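Local structure of cyclic AMP receptor protein (Thermus thermophilus, 4EV0) at residues Y148-L153 against R182-L187. The protein activates transcription from a set of promoters in a cAMP-dependent manner, working as a DNA-binding homodimer. Residues are numbered along the deposited sequence; the frame is centred on the assembly and turned at random.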
loop_
_atom_site.group_PDB
_atom_site.type_symbol
_atom_site.label_atom_id
_atom_site.label_comp_id
_atom_site.label_asym_id
_atom_site.label_seq_id
_atom_site.Cartn_x
_atom_site.Cartn_y
_atom_site.Cartn_z
ATOM N N TYR B 148 -21.613 -14.267 -2.031
ATOM C CA TYR B 148 -21.822 -14.584 -0.617
ATOM C C TYR B 148 -22.601 -13.493 0.111
ATOM O O TYR B 148 -23.482 -13.790 0.924
ATOM C CB TYR B 148 -20.474 -14.762 0.060
ATOM C CG TYR B 148 -20.508 -15.055 1.551
ATOM C CD1 TYR B 148 -21.023 -16.255 2.039
ATOM C CD2 TYR B 148 -19.973 -14.143 2.468
ATOM C CE1 TYR B 148 -21.026 -16.535 3.401
ATOM C CE2 TYR B 148 -19.965 -14.411 3.825
ATOM C CZ TYR B 148 -20.486 -15.609 4.289
ATOM O OH TYR B 148 -20.472 -15.869 5.648
ATOM N N ALA B 149 -22.265 -12.234 -0.169
ATOM C CA ALA B 149 -23.020 -11.110 0.369
ATOM C C ALA B 149 -24.523 -11.220 0.025
ATOM O O ALA B 149 -25.392 -11.053 0.888
ATOM C CB ALA B 149 -22.447 -9.791 -0.157
ATOM N N LEU B 150 -24.816 -11.487 -1.246
ATOM C CA LEU B 150 -26.184 -11.671 -1.713
ATOM C C LEU B 150 -26.830 -12.865 -1.010
ATOM O O LEU B 150 -27.991 -12.811 -0.601
ATOM C CB LEU B 150 -26.171 -11.918 -3.220
ATOM C CG LEU B 150 -25.899 -10.711 -4.105
ATOM C CD1 LEU B 150 -25.740 -11.124 -5.572
ATOM C CD2 LEU B 150 -27.021 -9.703 -3.919
ATOM N N LEU B 151 -26.066 -13.944 -0.889
ATOM C CA LEU B 151 -26.500 -15.116 -0.142
ATOM C C LEU B 151 -26.956 -14.706 1.259
ATOM O O LEU B 151 -28.020 -15.127 1.727
ATOM C CB LEU B 151 -25.348 -16.102 -0.033
ATOM C CG LEU B 151 -25.656 -17.582 -0.084
ATOM C CD1 LEU B 151 -24.347 -18.301 -0.304
ATOM C CD2 LEU B 151 -26.320 -18.051 1.208
ATOM N N LYS B 152 -26.154 -13.859 1.907
ATOM C CA LYS B 152 -26.452 -13.390 3.253
ATOM C C LYS B 152 -27.818 -12.695 3.360
ATOM O O LYS B 152 -28.506 -12.806 4.378
ATOM C CB LYS B 152 -25.332 -12.479 3.770
ATOM C CG LYS B 152 -24.359 -13.202 4.694
ATOM C CD LYS B 152 -22.956 -12.612 4.660
ATOM C CE LYS B 152 -22.827 -11.483 5.658
ATOM N NZ LYS B 152 -21.412 -11.052 5.793
ATOM N N LEU B 153 -28.198 -11.972 2.310
ATOM C CA LEU B 153 -29.501 -11.309 2.256
ATOM C C LEU B 153 -30.604 -12.332 2.024
ATOM O O LEU B 153 -31.660 -12.255 2.626
ATOM C CB LEU B 153 -29.540 -10.260 1.143
ATOM C CG LEU B 153 -28.578 -9.070 1.245
ATOM C CD1 LEU B 153 -28.672 -8.204 -0.005
ATOM C CD2 LEU B 153 -28.843 -8.232 2.495
ATOM N N ARG B 182 -19.360 -4.379 -11.398
ATOM C CA ARG B 182 -18.735 -5.285 -12.356
ATOM C C ARG B 182 -19.214 -6.719 -12.147
ATOM O O ARG B 182 -19.576 -7.406 -13.097
ATOM C CB ARG B 182 -17.213 -5.224 -12.243
ATOM C CG ARG B 182 -16.592 -3.919 -12.722
ATOM C CD ARG B 182 -15.058 -3.969 -12.602
ATOM N NE ARG B 182 -14.482 -5.092 -13.350
ATOM C CZ ARG B 182 -13.294 -5.637 -13.093
ATOM N NH1 ARG B 182 -12.552 -5.167 -12.093
ATOM N NH2 ARG B 182 -12.850 -6.657 -13.829
ATOM N N VAL B 183 -19.212 -7.158 -10.894
ATOM C CA VAL B 183 -19.658 -8.504 -10.554
ATOM C C VAL B 183 -21.143 -8.720 -10.824
ATOM O O VAL B 183 -21.539 -9.745 -11.384
ATOM C CB VAL B 183 -19.364 -8.848 -9.078
ATOM C CG1 VAL B 183 -20.086 -10.143 -8.676
ATOM C CG2 VAL B 183 -17.864 -8.969 -8.856
ATOM N N LEU B 184 -21.964 -7.749 -10.435
ATOM C CA LEU B 184 -23.401 -7.831 -10.667
ATOM C C LEU B 184 -23.739 -7.883 -12.150
ATOM O O LEU B 184 -24.661 -8.589 -12.556
ATOM C CB LEU B 184 -24.117 -6.663 -10.000
ATOM C CG LEU B 184 -24.278 -6.800 -8.491
ATOM C CD1 LEU B 184 -24.888 -5.533 -7.915
ATOM C CD2 LEU B 184 -25.141 -8.034 -8.184
ATOM N N HIS B 185 -22.994 -7.152 -12.967
ATOM C CA HIS B 185 -23.248 -7.209 -14.399
ATOM C C HIS B 185 -22.889 -8.579 -14.985
ATOM O O HIS B 185 -23.624 -9.110 -15.818
ATOM C CB HIS B 185 -22.603 -6.030 -15.130
ATOM C CG HIS B 185 -23.337 -4.739 -14.915
ATOM N ND1 HIS B 185 -24.604 -4.512 -15.418
ATOM C CD2 HIS B 185 -23.004 -3.623 -14.222
ATOM C CE1 HIS B 185 -25.008 -3.306 -15.061
ATOM N NE2 HIS B 185 -24.057 -2.745 -14.333
ATOM N N ALA B 186 -21.794 -9.168 -14.508
ATOM C CA ALA B 186 -21.448 -10.544 -14.873
ATOM C C ALA B 186 -22.482 -11.564 -14.361
ATOM O O ALA B 186 -22.848 -12.495 -15.082
ATOM C CB ALA B 186 -20.054 -10.898 -14.394
ATOM N N LEU B 187 -22.960 -11.381 -13.129
ATOM C CA LEU B 187 -23.995 -12.261 -12.570
ATOM C C LEU B 187 -25.318 -12.158 -13.321
ATOM O O LEU B 187 -26.044 -13.144 -13.430
ATOM C CB LEU B 187 -24.217 -11.984 -11.082
ATOM C CG LEU B 187 -23.099 -12.452 -10.146
ATOM C CD1 LEU B 187 -23.380 -12.106 -8.686
ATOM C CD2 LEU B 187 -22.856 -13.960 -10.312
#
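Leu150 meets Leu184 and Leu187 through a single methyl, and that three-leucine cluster is the whole of the contact between 148-153 and 182-187. Leu150 CD1 lies 4.0 Å from Leu187 CD1 and 4.1 Å from Leu184 CD2, so one methyl touches two residues spaced three apart, close to one turn, on the facing helix. The two approaches differ. Leu187 comes at Leu150 tip to tip, both side chains leaving their backbones toward the opposite helix; Leu184 starts off along the flank of its helix and brings only its CD2 branch across, at a slant to Leu150. In Leu150, CG stands opposite the carbonyl carbon (chi1 -74°) and CD1 continues the chain in extended form (chi2 173°), which carries that methyl far out from the backbone. That reach spans a wide gap: the nearest CA atoms, of Leu150 and Leu184, are 10.1 Å apart. Between the two segments the packing is apolar and buried, but small: 80 Å² with both sides summed. The helices also meet through Val183 on Val146 and through Phe139, while Leu208 packs on Leu150 and Ile211 on Leu187. Away from this cluster, Arg182 and His185 sit on the exposed side of helix 177-189. Residues 166-185 are the predicted helix-turn-helix, in which helix 177-189 is probably the recognition helix, as in other Crp-family proteins; the contact packs its inner face on helix 139-154, in the interior of the winged helix-turn-helix domain.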